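Side-chain contacts in benzoate 1,2-dioxygenase beta subunit (Burkholderia mallei ATCC 23344, PDB 3E99), which is probably the non-catalytic small subunit of the enzyme that dihydroxylates benzoate at the start of its aerobic breakdown: residues A[98-101]-A[107-110]; A[22-27]-A[78-83]; A[11-16]-A[30-35]; A[61-64]-A[68-71]; A[112-117]-A[123-128]. One frame throughout, in Å; residues are numbered along the deposited sequence.

Contact 1: A[98-101]-A[107-110]; sequences ERES and HTVR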
# COMPACT_ATOMS: atom_id res chain seq x y z
N GLU A 98 7.19 2.64 10.11
CA GLU A 98 8.14 3.46 10.82
C GLU A 98 8.69 2.75 12.01
O GLU A 98 7.93 2.25 12.83
CB GLU A 98 7.47 4.71 11.31
CG GLU A 98 7.00 5.63 10.16
CD GLU A 98 6.33 6.83 10.73
OE1 GLU A 98 7.05 7.75 11.18
OE2 GLU A 98 5.11 6.82 10.81
N ARG A 99 10.01 2.76 12.14
CA ARG A 99 10.65 2.23 13.33
C ARG A 99 10.53 3.24 14.46
O ARG A 99 10.79 4.41 14.25
CB ARG A 99 12.13 1.96 13.04
CG ARG A 99 12.32 0.82 12.02
CD ARG A 99 13.81 0.58 11.77
NE ARG A 99 14.53 0.28 13.01
CZ ARG A 99 15.85 0.25 13.10
NH1 ARG A 99 16.60 0.49 12.02
NH2 ARG A 99 16.44 0.00 14.28
N GLU A 100 10.15 2.79 15.65
CA GLU A 100 9.97 3.68 16.78
C GLU A 100 11.08 3.57 17.82
O GLU A 100 11.54 4.58 18.34
CB GLU A 100 8.64 3.39 17.42
CG GLU A 100 7.49 3.86 16.58
CD GLU A 100 6.18 3.71 17.29
OE1 GLU A 100 6.01 2.73 18.04
OE2 GLU A 100 5.33 4.59 17.11
N SER A 101 11.49 2.34 18.13
CA SER A 101 12.58 2.12 19.08
C SER A 101 13.20 0.75 18.91
O SER A 101 12.66 -0.08 18.19
CB SER A 101 12.07 2.25 20.49
OG SER A 101 11.14 1.22 20.74
N HIS A 107 12.65 -4.83 18.65
CA HIS A 107 12.43 -3.71 17.76
C HIS A 107 10.96 -3.38 17.73
O HIS A 107 10.13 -4.27 17.60
CB HIS A 107 12.94 -4.07 16.37
CG HIS A 107 14.43 -4.08 16.26
ND1 HIS A 107 15.14 -3.00 15.80
CD2 HIS A 107 15.34 -5.03 16.59
CE1 HIS A 107 16.44 -3.28 15.85
NE2 HIS A 107 16.58 -4.51 16.32
N THR A 108 10.63 -2.10 17.91
CA THR A 108 9.25 -1.65 17.93
C THR A 108 9.00 -0.76 16.71
O THR A 108 9.76 0.19 16.46
CB THR A 108 8.94 -0.90 19.24
OG1 THR A 108 9.18 -1.75 20.37
CG2 THR A 108 7.47 -0.44 19.29
N VAL A 109 7.93 -1.07 15.96
CA VAL A 109 7.57 -0.35 14.74
C VAL A 109 6.07 -0.06 14.75
O VAL A 109 5.30 -0.76 15.43
CB VAL A 109 7.90 -1.18 13.48
CG1 VAL A 109 9.45 -1.43 13.40
CG2 VAL A 109 7.16 -2.51 13.53
N ARG A 110 5.66 0.94 13.99
CA ARG A 110 4.23 1.17 13.72
C ARG A 110 4.00 1.17 12.24
O ARG A 110 4.93 1.43 11.44
CB ARG A 110 3.76 2.48 14.30
CG ARG A 110 4.32 3.71 13.65
CD ARG A 110 3.74 4.94 14.20
NE ARG A 110 2.37 5.18 13.80
CZ ARG A 110 1.52 5.94 14.49
NH1 ARG A 110 1.90 6.53 15.62
NH2 ARG A 110 0.31 6.15 14.03
O HOH W 1 13.55 -0.54 15.56
O HOH W 2 4.82 7.10 16.66

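Contact 2: A[22-27]-A[78-83]; sequences DDKAWD and TERSSA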
# COMPACT_ATOMS: atom_id res chain seq x y z
N ASP A 22 -3.03 -14.78 5.10
CA ASP A 22 -3.71 -14.74 3.81
C ASP A 22 -3.72 -16.12 3.16
O ASP A 22 -4.66 -16.46 2.46
CB ASP A 22 -3.07 -13.75 2.85
CG ASP A 22 -3.27 -12.30 3.27
OD1 ASP A 22 -4.26 -11.98 3.94
OD2 ASP A 22 -2.44 -11.46 2.85
N ASP A 23 -2.69 -16.90 3.43
CA ASP A 23 -2.56 -18.25 2.86
C ASP A 23 -3.06 -19.36 3.79
O ASP A 23 -2.92 -20.54 3.47
CB ASP A 23 -1.14 -18.50 2.44
CG ASP A 23 -0.75 -17.75 1.15
OD1 ASP A 23 -1.64 -17.23 0.44
OD2 ASP A 23 0.48 -17.65 0.90
N LYS A 24 -3.65 -18.98 4.93
CA LYS A 24 -4.30 -19.87 5.87
C LYS A 24 -3.39 -20.93 6.45
O LYS A 24 -3.83 -22.04 6.77
CB LYS A 24 -5.56 -20.44 5.21
CG LYS A 24 -6.34 -19.26 4.55
CD LYS A 24 -7.75 -19.50 4.22
CE LYS A 24 -8.40 -18.24 3.60
NZ LYS A 24 -8.84 -17.21 4.61
N ALA A 25 -2.13 -20.53 6.62
CA ALA A 25 -1.07 -21.36 7.21
C ALA A 25 -1.03 -21.07 8.71
O ALA A 25 -0.12 -20.41 9.22
CB ALA A 25 0.28 -20.98 6.59
N TRP A 26 -2.01 -21.60 9.44
CA TRP A 26 -2.32 -21.10 10.79
C TRP A 26 -1.23 -21.45 11.79
O TRP A 26 -0.88 -20.64 12.61
CB TRP A 26 -3.67 -21.64 11.30
CG TRP A 26 -4.77 -21.50 10.39
CD1 TRP A 26 -5.50 -22.51 9.81
CD2 TRP A 26 -5.33 -20.28 9.91
NE1 TRP A 26 -6.46 -22.00 9.01
CE2 TRP A 26 -6.40 -20.63 9.06
CE3 TRP A 26 -5.06 -18.93 10.14
CZ2 TRP A 26 -7.16 -19.67 8.40
CZ3 TRP A 26 -5.81 -17.97 9.48
CH2 TRP A 26 -6.86 -18.36 8.61
N ASP A 27 -0.67 -22.68 11.71
CA ASP A 27 0.41 -23.08 12.61
C ASP A 27 1.69 -22.30 12.38
O ASP A 27 2.34 -21.89 13.32
CB ASP A 27 0.69 -24.59 12.51
CG ASP A 27 -0.49 -25.43 12.92
OD1 ASP A 27 -1.42 -24.89 13.56
OD2 ASP A 27 -0.48 -26.63 12.61
N THR A 78 -11.78 -25.26 13.12
CA THR A 78 -13.01 -26.04 13.28
C THR A 78 -14.11 -25.53 12.35
O THR A 78 -14.74 -26.31 11.66
CB THR A 78 -13.53 -26.06 14.74
OG1 THR A 78 -12.50 -26.57 15.57
CG2 THR A 78 -14.74 -26.95 14.87
N GLU A 79 -14.29 -24.22 12.30
CA GLU A 79 -15.24 -23.61 11.38
C GLU A 79 -14.95 -23.99 9.92
O GLU A 79 -15.85 -24.33 9.17
CB GLU A 79 -15.23 -22.07 11.54
CG GLU A 79 -15.85 -21.63 12.88
CD GLU A 79 -15.76 -20.14 13.16
OE1 GLU A 79 -14.91 -19.42 12.55
OE2 GLU A 79 -16.55 -19.70 14.04
N ARG A 80 -13.69 -23.94 9.53
CA ARG A 80 -13.31 -24.20 8.15
C ARG A 80 -13.40 -25.66 7.75
O ARG A 80 -13.55 -25.97 6.57
CB ARG A 80 -11.89 -23.67 7.90
CG ARG A 80 -11.84 -22.14 7.92
CD ARG A 80 -10.43 -21.62 7.78
NE ARG A 80 -9.84 -22.11 6.55
CZ ARG A 80 -10.07 -21.59 5.35
NH1 ARG A 80 -10.85 -20.53 5.22
NH2 ARG A 80 -9.49 -22.14 4.27
N SER A 81 -13.34 -26.56 8.72
CA SER A 81 -13.24 -27.97 8.39
C SER A 81 -14.54 -28.52 7.80
O SER A 81 -14.51 -29.51 7.10
CB SER A 81 -12.81 -28.75 9.63
OG SER A 81 -13.86 -28.78 10.55
N SER A 82 -15.66 -27.85 8.07
CA SER A 82 -16.97 -28.17 7.46
C SER A 82 -17.32 -27.27 6.23
O SER A 82 -18.17 -27.64 5.40
CB SER A 82 -18.05 -27.98 8.51
OG SER A 82 -17.80 -26.81 9.25
N ALA A 83 -16.66 -26.12 6.11
CA ALA A 83 -17.09 -25.05 5.22
C ALA A 83 -16.84 -25.34 3.73
O ALA A 83 -15.77 -25.83 3.35
CB ALA A 83 -16.39 -23.74 5.63
O HOH W 3 -8.01 -23.97 7.69

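Contact 3: A[11-16]-A[30-35]; sequences QAFLYR and LDCYRA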
# COMPACT_ATOMS: atom_id res chain seq x y z
N GLN A 11 10.31 -5.28 7.66
CA GLN A 11 9.29 -5.37 6.62
C GLN A 11 9.16 -6.80 6.08
O GLN A 11 8.05 -7.33 5.90
CB GLN A 11 9.59 -4.34 5.50
CG GLN A 11 9.28 -2.90 5.93
CD GLN A 11 9.70 -1.85 4.92
OE1 GLN A 11 10.79 -1.89 4.38
NE2 GLN A 11 8.84 -0.87 4.70
N ALA A 12 10.28 -7.48 5.92
CA ALA A 12 10.27 -8.84 5.40
C ALA A 12 9.46 -9.71 6.34
O ALA A 12 8.63 -10.52 5.90
CB ALA A 12 11.71 -9.38 5.23
N PHE A 13 9.68 -9.53 7.63
CA PHE A 13 8.94 -10.25 8.64
C PHE A 13 7.45 -9.93 8.67
O PHE A 13 6.60 -10.85 8.74
CB PHE A 13 9.50 -9.98 10.00
CG PHE A 13 8.72 -10.64 11.08
CD1 PHE A 13 8.72 -12.02 11.17
CD2 PHE A 13 7.95 -9.90 11.97
CE1 PHE A 13 7.99 -12.64 12.15
CE2 PHE A 13 7.22 -10.52 12.93
CZ PHE A 13 7.22 -11.89 13.01
N LEU A 14 7.12 -8.64 8.61
CA LEU A 14 5.74 -8.21 8.54
C LEU A 14 5.02 -8.80 7.31
O LEU A 14 3.85 -9.18 7.39
CB LEU A 14 5.60 -6.67 8.56
CG LEU A 14 6.07 -5.85 9.77
CD1 LEU A 14 5.92 -4.32 9.54
CD2 LEU A 14 5.30 -6.33 11.03
N TYR A 15 5.71 -8.85 6.16
CA TYR A 15 5.11 -9.37 4.97
C TYR A 15 4.86 -10.87 5.14
O TYR A 15 3.84 -11.36 4.75
CB TYR A 15 5.95 -9.10 3.72
CG TYR A 15 6.24 -7.61 3.46
CD1 TYR A 15 5.51 -6.60 4.09
CD2 TYR A 15 7.27 -7.24 2.64
CE1 TYR A 15 5.76 -5.26 3.85
CE2 TYR A 15 7.56 -5.91 2.41
CZ TYR A 15 6.80 -4.92 3.02
OH TYR A 15 7.13 -3.61 2.76
N ARG A 16 5.83 -11.59 5.71
CA ARG A 16 5.68 -13.02 5.93
C ARG A 16 4.53 -13.32 6.89
O ARG A 16 3.68 -14.15 6.61
CB ARG A 16 6.98 -13.63 6.48
CG ARG A 16 6.81 -15.09 6.83
CD ARG A 16 8.12 -15.88 6.89
NE ARG A 16 7.75 -17.29 7.01
CZ ARG A 16 7.61 -17.95 8.14
NH1 ARG A 16 7.88 -17.39 9.32
NH2 ARG A 16 7.22 -19.21 8.09
N LEU A 30 1.15 -18.83 13.88
CA LEU A 30 1.29 -18.81 15.32
C LEU A 30 2.74 -18.79 15.69
O LEU A 30 3.08 -18.20 16.70
CB LEU A 30 0.61 -20.03 15.98
CG LEU A 30 -0.91 -19.94 16.04
CD1 LEU A 30 -1.59 -21.33 16.22
CD2 LEU A 30 -1.40 -18.91 17.07
N ASP A 31 3.59 -19.45 14.91
CA ASP A 31 5.03 -19.46 15.22
C ASP A 31 5.74 -18.14 14.99
O ASP A 31 6.90 -18.03 15.34
CB ASP A 31 5.76 -20.56 14.46
CG ASP A 31 5.64 -21.91 15.12
OD1 ASP A 31 5.39 -21.98 16.35
OD2 ASP A 31 5.79 -22.90 14.38
N CYS A 32 5.05 -17.14 14.44
CA CYS A 32 5.62 -15.79 14.36
C CYS A 32 5.45 -15.05 15.67
O CYS A 32 5.96 -13.91 15.79
CB CYS A 32 4.92 -14.96 13.26
SG CYS A 32 5.11 -15.63 11.62
N TYR A 33 4.73 -15.67 16.62
CA TYR A 33 4.42 -15.07 17.92
C TYR A 33 5.12 -15.78 19.07
O TYR A 33 5.12 -17.00 19.15
CB TYR A 33 2.91 -15.03 18.21
CG TYR A 33 2.15 -14.06 17.29
CD1 TYR A 33 1.86 -14.40 15.97
CD2 TYR A 33 1.72 -12.82 17.75
CE1 TYR A 33 1.17 -13.52 15.14
CE2 TYR A 33 1.02 -11.94 16.93
CZ TYR A 33 0.79 -12.26 15.62
OH TYR A 33 0.09 -11.37 14.81
N ARG A 34 5.73 -15.01 19.94
CA ARG A 34 6.37 -15.58 21.14
C ARG A 34 5.28 -16.16 22.05
O ARG A 34 4.17 -15.63 22.13
CB ARG A 34 7.23 -14.54 21.86
CG ARG A 34 8.53 -15.14 22.35
CD ARG A 34 9.60 -14.10 22.69
NE ARG A 34 9.20 -13.29 23.84
CZ ARG A 34 10.00 -12.39 24.40
NH1 ARG A 34 11.20 -12.16 23.90
NH2 ARG A 34 9.58 -11.69 25.44
N ALA A 35 5.59 -17.24 22.76
CA ALA A 35 4.58 -17.86 23.62
C ALA A 35 3.95 -16.84 24.59
O ALA A 35 2.77 -16.94 24.93
CB ALA A 35 5.17 -19.06 24.37

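Contact 4: A[61-64]-A[68-71]; sequences IYYP and GLED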
# COMPACT_ATOMS: atom_id res chain seq x y z
N ILE A 61 -10.39 -7.41 20.98
CA ILE A 61 -9.67 -8.66 21.25
C ILE A 61 -8.58 -8.35 22.26
O ILE A 61 -7.90 -7.34 22.12
CB ILE A 61 -8.97 -9.22 19.98
CG1 ILE A 61 -9.97 -9.52 18.86
CG2 ILE A 61 -8.17 -10.45 20.32
CD1 ILE A 61 -9.32 -9.85 17.56
N TYR A 62 -8.43 -9.19 23.27
CA TYR A 62 -7.27 -9.11 24.13
C TYR A 62 -6.80 -10.50 24.53
O TYR A 62 -7.61 -11.31 25.00
CB TYR A 62 -7.57 -8.28 25.36
CG TYR A 62 -6.41 -8.29 26.33
CD1 TYR A 62 -5.23 -7.68 26.01
CD2 TYR A 62 -6.50 -8.94 27.57
CE1 TYR A 62 -4.16 -7.69 26.85
CE2 TYR A 62 -5.42 -8.95 28.45
CZ TYR A 62 -4.25 -8.32 28.07
OH TYR A 62 -3.14 -8.31 28.87
N TYR A 63 -5.52 -10.80 24.31
CA TYR A 63 -4.91 -12.02 24.82
C TYR A 63 -3.63 -11.68 25.53
O TYR A 63 -2.78 -10.99 24.94
CB TYR A 63 -4.59 -13.01 23.70
CG TYR A 63 -5.80 -13.44 22.94
CD1 TYR A 63 -6.86 -14.05 23.59
CD2 TYR A 63 -5.91 -13.24 21.58
CE1 TYR A 63 -7.95 -14.44 22.91
CE2 TYR A 63 -6.99 -13.61 20.90
CZ TYR A 63 -8.02 -14.22 21.57
OH TYR A 63 -9.12 -14.62 20.90
N PRO A 64 -3.50 -12.13 26.79
CA PRO A 64 -2.32 -11.83 27.57
C PRO A 64 -1.14 -12.72 27.27
O PRO A 64 -0.03 -12.46 27.74
CB PRO A 64 -2.80 -12.03 29.00
CG PRO A 64 -3.80 -13.10 28.90
CD PRO A 64 -4.48 -12.90 27.57
N GLY A 68 -4.26 -17.78 24.04
CA GLY A 68 -5.55 -17.28 23.56
C GLY A 68 -5.60 -17.30 22.04
O GLY A 68 -6.63 -17.61 21.45
N LEU A 69 -4.48 -16.97 21.40
CA LEU A 69 -4.42 -16.98 19.94
C LEU A 69 -4.49 -18.40 19.41
O LEU A 69 -5.06 -18.61 18.34
CB LEU A 69 -3.14 -16.33 19.41
CG LEU A 69 -3.04 -14.81 19.45
CD1 LEU A 69 -1.68 -14.38 18.92
CD2 LEU A 69 -4.18 -14.18 18.65
N GLU A 70 -3.86 -19.34 20.12
CA GLU A 70 -3.88 -20.77 19.74
C GLU A 70 -5.30 -21.25 19.77
O GLU A 70 -5.77 -21.96 18.87
CB GLU A 70 -3.01 -21.60 20.68
CG GLU A 70 -1.47 -21.30 20.54
CD GLU A 70 -0.69 -21.74 21.74
OE1 GLU A 70 -1.06 -22.74 22.37
OE2 GLU A 70 0.30 -21.07 22.07
N ASP A 71 -6.01 -20.92 20.83
CA ASP A 71 -7.40 -21.35 20.93
C ASP A 71 -8.26 -20.75 19.82
O ASP A 71 -9.13 -21.39 19.29
CB ASP A 71 -7.99 -21.03 22.29
CG ASP A 71 -7.19 -21.67 23.44
OD1 ASP A 71 -6.59 -22.77 23.27
OD2 ASP A 71 -7.17 -21.06 24.52
O HOH W 4 -9.24 -17.47 22.26

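Contact 5: A[112-117]-A[123-128]; sequences NWHTLS and VSSYFG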
# COMPACT_ATOMS: atom_id res chain seq x y z
N ASN A 112 0.56 1.40 8.96
CA ASN A 112 -0.86 1.40 8.58
C ASN A 112 -1.13 0.15 7.78
O ASN A 112 -0.21 -0.44 7.19
CB ASN A 112 -1.18 2.66 7.75
CG ASN A 112 -1.05 3.93 8.55
OD1 ASN A 112 -0.99 3.86 9.79
ND2 ASN A 112 -1.02 5.09 7.88
N TRP A 113 -2.38 -0.26 7.70
CA TRP A 113 -2.68 -1.47 6.98
C TRP A 113 -4.12 -1.41 6.48
O TRP A 113 -4.94 -0.57 6.91
CB TRP A 113 -2.43 -2.71 7.89
CG TRP A 113 -3.20 -2.61 9.14
CD1 TRP A 113 -2.73 -2.14 10.35
CD2 TRP A 113 -4.56 -2.97 9.35
NE1 TRP A 113 -3.71 -2.18 11.27
CE2 TRP A 113 -4.85 -2.69 10.71
CE3 TRP A 113 -5.57 -3.53 8.55
CZ2 TRP A 113 -6.09 -2.89 11.26
CZ3 TRP A 113 -6.79 -3.76 9.10
CH2 TRP A 113 -7.05 -3.44 10.46
N HIS A 114 -4.38 -2.24 5.49
CA HIS A 114 -5.63 -2.29 4.79
C HIS A 114 -5.71 -3.74 4.30
O HIS A 114 -4.92 -4.21 3.49
CB HIS A 114 -5.68 -1.29 3.62
CG HIS A 114 -6.92 -1.37 2.79
ND1 HIS A 114 -6.95 -1.05 1.44
CD2 HIS A 114 -8.19 -1.73 3.10
CE1 HIS A 114 -8.18 -1.18 0.98
NE2 HIS A 114 -8.95 -1.62 1.96
N THR A 115 -6.66 -4.46 4.86
CA THR A 115 -6.91 -5.78 4.46
C THR A 115 -8.16 -5.76 3.63
O THR A 115 -9.19 -5.25 4.07
CB THR A 115 -7.15 -6.69 5.68
OG1 THR A 115 -6.02 -6.58 6.54
CG2 THR A 115 -7.30 -8.15 5.20
N LEU A 116 -8.08 -6.36 2.46
CA LEU A 116 -9.21 -6.51 1.59
C LEU A 116 -9.66 -7.98 1.72
O LEU A 116 -8.85 -8.86 1.90
CB LEU A 116 -8.77 -6.16 0.18
CG LEU A 116 -8.69 -4.65 -0.09
CD1 LEU A 116 -7.74 -4.35 -1.23
CD2 LEU A 116 -10.10 -4.05 -0.33
N SER A 117 -10.96 -8.24 1.68
CA SER A 117 -11.45 -9.56 1.96
C SER A 117 -12.57 -9.82 0.99
O SER A 117 -13.31 -8.90 0.61
CB SER A 117 -11.91 -9.59 3.43
OG SER A 117 -12.33 -10.86 3.82
N VAL A 123 -16.81 -7.48 -1.52
CA VAL A 123 -15.49 -7.14 -0.94
C VAL A 123 -15.71 -6.33 0.34
O VAL A 123 -16.53 -5.40 0.36
CB VAL A 123 -14.63 -6.28 -1.89
CG1 VAL A 123 -13.29 -5.91 -1.21
CG2 VAL A 123 -14.38 -7.01 -3.21
N SER A 124 -15.01 -6.72 1.40
CA SER A 124 -14.94 -6.00 2.67
C SER A 124 -13.55 -5.38 2.87
O SER A 124 -12.58 -5.98 2.45
CB SER A 124 -15.21 -6.99 3.79
OG SER A 124 -16.53 -7.49 3.68
N SER A 125 -13.47 -4.16 3.44
CA SER A 125 -12.18 -3.52 3.79
C SER A 125 -12.12 -3.34 5.30
O SER A 125 -13.13 -2.96 5.91
CB SER A 125 -11.97 -2.10 3.21
OG SER A 125 -11.56 -2.10 1.88
N TYR A 126 -10.95 -3.56 5.86
CA TYR A 126 -10.62 -3.25 7.23
C TYR A 126 -9.34 -2.46 7.15
O TYR A 126 -8.47 -2.81 6.39
CB TYR A 126 -10.35 -4.53 8.00
CG TYR A 126 -11.51 -5.48 7.97
CD1 TYR A 126 -12.49 -5.41 8.93
CD2 TYR A 126 -11.65 -6.41 6.94
CE1 TYR A 126 -13.59 -6.28 8.89
CE2 TYR A 126 -12.74 -7.25 6.87
CZ TYR A 126 -13.69 -7.19 7.85
OH TYR A 126 -14.77 -8.05 7.78
N PHE A 127 -9.24 -1.38 7.91
CA PHE A 127 -8.04 -0.58 7.86
C PHE A 127 -7.74 0.07 9.19
O PHE A 127 -8.62 0.20 10.02
CB PHE A 127 -8.11 0.44 6.75
CG PHE A 127 -9.08 1.58 7.01
CD1 PHE A 127 -10.40 1.47 6.61
CD2 PHE A 127 -8.66 2.76 7.57
CE1 PHE A 127 -11.29 2.51 6.80
CE2 PHE A 127 -9.56 3.81 7.77
CZ PHE A 127 -10.87 3.65 7.39
N GLY A 128 -6.48 0.39 9.39
CA GLY A 128 -6.07 1.04 10.61
C GLY A 128 -4.57 1.07 10.78
O GLY A 128 -3.82 1.09 9.78

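Contact 1: A[98-101]-A[107-110]
Thr108 O accepts two backbone donors from the facing strand, Glu100 N at 2.8 Å and Ser101 N at 3.2 Å, and both bonds are fairly straight. Two successive residues thus face a single one, and the pairing slips by one residue after the Arg99-Val109 pair: a classic beta bulge. Beyond it Thr108 N returns a bond to Ser101 O, and Ser101 OG packs against Thr108 CB. Before it, Glu98 and Arg110 form an antiparallel hydrogen-bonded pair. The bulge lies in the hairpin of strands 89-103 and 106-119, at the edge, within this chain, of the curved sheet of this NTF2-like fold, where the two segments run at 136° to one another. Arg99, Val109 and His107 reach the side covered by helix 7-22, where they touch Ile10. Arg99, bent at chi3, lies beside His107 and points the same way, the guanidinium and ring planes 56° apart. One water accepts from Arg99 NE, donates to Ser101 O and bonds His107 ND1 at 2.9 Å in the plane of the ring. Around Arg110 the contact is of another kind. Glu100 OE2 comes to 3.3 Å from Arg110 CD, and the carboxylate plane stands 82° from the guanidinium. A second water bridges the two groups, donating to Glu100 OE2 and accepting from Arg110 NH1, while Glu100 OE1 forms a salt bridge with Arg131. Glu98 lies beside Arg110 with its OE2 well out of the guanidinium plane, 4.4 Å from Arg110 NE; that oxygen is instead salt-bridged to Arg19 of the second subunit.

Contact 2: A[22-27]-A[78-83]
Lys24 lays its aliphatic chain across the guanidinium of Arg80, the two side chains crossing at about a right angle. Lys24 CD sits over one face of the flat group, displaced toward its rim, 3.2 Å from Arg80 NH2 and 3.3 Å from Arg80 CZ. Trp26 approaches the same arginine lower down: Trp26 CZ2 is 3.9 Å from Arg80 CD, and the indole and guanidinium planes are turned 66° apart, so the two are not stacked. What joins them is a water at the in-plane edge of both groups, accepting from Trp26 NE1 and from Arg80 NE, each at 2.8 Å. Arg80 is bent at chi3 (58°), which turns its guanidinium out of line with the extended first part of the chain. Lys24, with positive phi, is the C-prime residue of the Schellman motif that ends helix 7-22. The contact therefore joins the turn between helices 7-22 and 26-30 to the last part of helix 66-82, and the Trp26 ring also packs on Val73, Ile76 and Lys77 of that helix. Although Lys24 lies over a cationic group, it does so with methylenes; with its chain bent at chi4 (-81°), Lys24 NZ still comes to 3.9 Å from Arg80 NH1. Each charged end has its own acceptor, the ammonium Thr88 O and the guanidinium a salt bridge to Asp87. The likely consequence is that the carboxylate of Asp87 offsets part of the repulsion between the two cations, while Lys24 meets Arg80 through methylene carbon and Trp26 is linked to it by a water.

Contact 3: A[11-16]-A[30-35]
Phe13 and Cys32 make the apolar part of the contact, with Phe13 CZ 3.8 Å from Cys32 CB. The phenyl group reaches across from the helix because its CG is anti to the backbone N (chi1 177°), which carries the far end of the ring to the cysteine although Phe13 CA and Cys32 CA are 8.6 Å apart. Sulfur adds a second kind of interaction. Cys32 SG lies 5.2 Å from the centroid of the Phe13 ring and 59° off its normal, an oblique sulfur-aromatic contact in which the sulfur is not centred over the face. Polar atoms take part without any hydrogen bond between the segments: Cys32 O lies at the ring edge, in its plane, 3.7 Å from Phe13 CZ. In the conformer described, Arg16 stretches out from CG to NE, and its NH1 comes to 4.0 Å from Cys32 SG; a second conformer was modelled, so this approach is doubtful. On the opposing segment a type I turn from Leu30 to Tyr33, closed by Tyr33 N to Leu30 O at 3.0 Å, presents Cys32 to the helix. Helix 7-22 thereby meets the turn that leads from helix 26-30 into strand 33-34. Phe13 also touches Ile143 of strand 142-150 and Ile134 of strand 122-135, placing its ring between the helix and the concave sheet, while Cys32 is joined to Ile143 by backbone hydrogen bonding.

Contact 4: A[61-64]-A[68-71]
Tyr63 lays one face of its ring on the backbone of Gly68 in the first turns of helix 66-82. Its CG stands anti to its own carbonyl carbon (chi1 -61°), and with chi2 at -58° the ring turns its face to the helix. Gly68 CA lies 3.9 Å from the ring centroid and 29° off the normal, a CH-pi contact, and Gly68 C sits over the centre of the ring. With no side chain at Gly68 the ring lies directly on the backbone, Tyr63 CD1 3.5 Å from Gly68 CA. Leu69 comes from the neighbouring position, its CD2 branch reaching Tyr63 CD2 at 3.5 Å. Strand 59-63, an outermost strand of the sheet within the chain, is thus packed against the helix that follows it, and Leu69 continues inward onto Phe39, Trp29 and Leu30. At the polar end a water donates to Gly68 O at 2.7 Å and makes a weak bond to Tyr63 OH, whose stronger partner is Arg72. The ring therefore meets the helix through dispersion and CH-pi attraction, while its hydroxyl is hydrogen-bonded to Arg72 and weakly to water.

Contact 5: A[112-117]-A[123-128]
His114 swings its CG anti to the backbone N (chi1 176°), which brings its imidazole over to Ser125, and Trp113 takes chi1 56°, which folds its indole back over Gly128. The two side chains leave opposite faces of an antiparallel beta hairpin, strands 106-119 and 122-135, within the curved sheet of the NTF2-like fold. Six backbone hydrogen bonds in three pairs join the segments at Trp113-Gly128, Thr115-Tyr126 and Ser117-Ser124. On the Trp113 side, Gly128 N lies over the centre of the indole, and Gly128 CA makes a CH-pi contact 4.2 Å from the centroid of the five-membered ring. With no side chain at Gly128 the indole lies close over the strand backbone. Further along the indole, Trp113 CZ3 meets Tyr126 CB at 3.8 Å. The other face belongs to the subunit interface: the His114 ring meets His114 of both the second and third subunits, and Leu116 packs on His114 of the third. Leu116 CD2 also touches Ser125 OG at 3.3 Å. That hydroxyl lies at the imidazole edge, near its plane, where Ser125 OG is hydrogen-bonded to His114 NE2 at 2.7 Å, nearly straight at 175°.

How the contacts relate
Contacts 1 and 5 share strand 106-119: their centres are 21 Å apart, and they pair it with its two neighbours in one sheet. Contact 3 joins helix 7-22 to the turn before strand 33-34, its centre 15 Å from that of contact 1. It touches contact 4 directly, with Leu30 CD2 to Leu69 CB and Tyr33 CD2 to Leu69 CD1 both at 3.9 Å. Contacts 4 and 2 both use helix 66-82, their centres 17 Å apart, whereas contacts 1 and 2 lie on opposite sides of the chain's centre, 31 Å between centres. Across the assembly these last two come near: Asp23 of contact 2 and Arg110 of the third subunit, a contact 1 residue there, form only a long, weak ion pair.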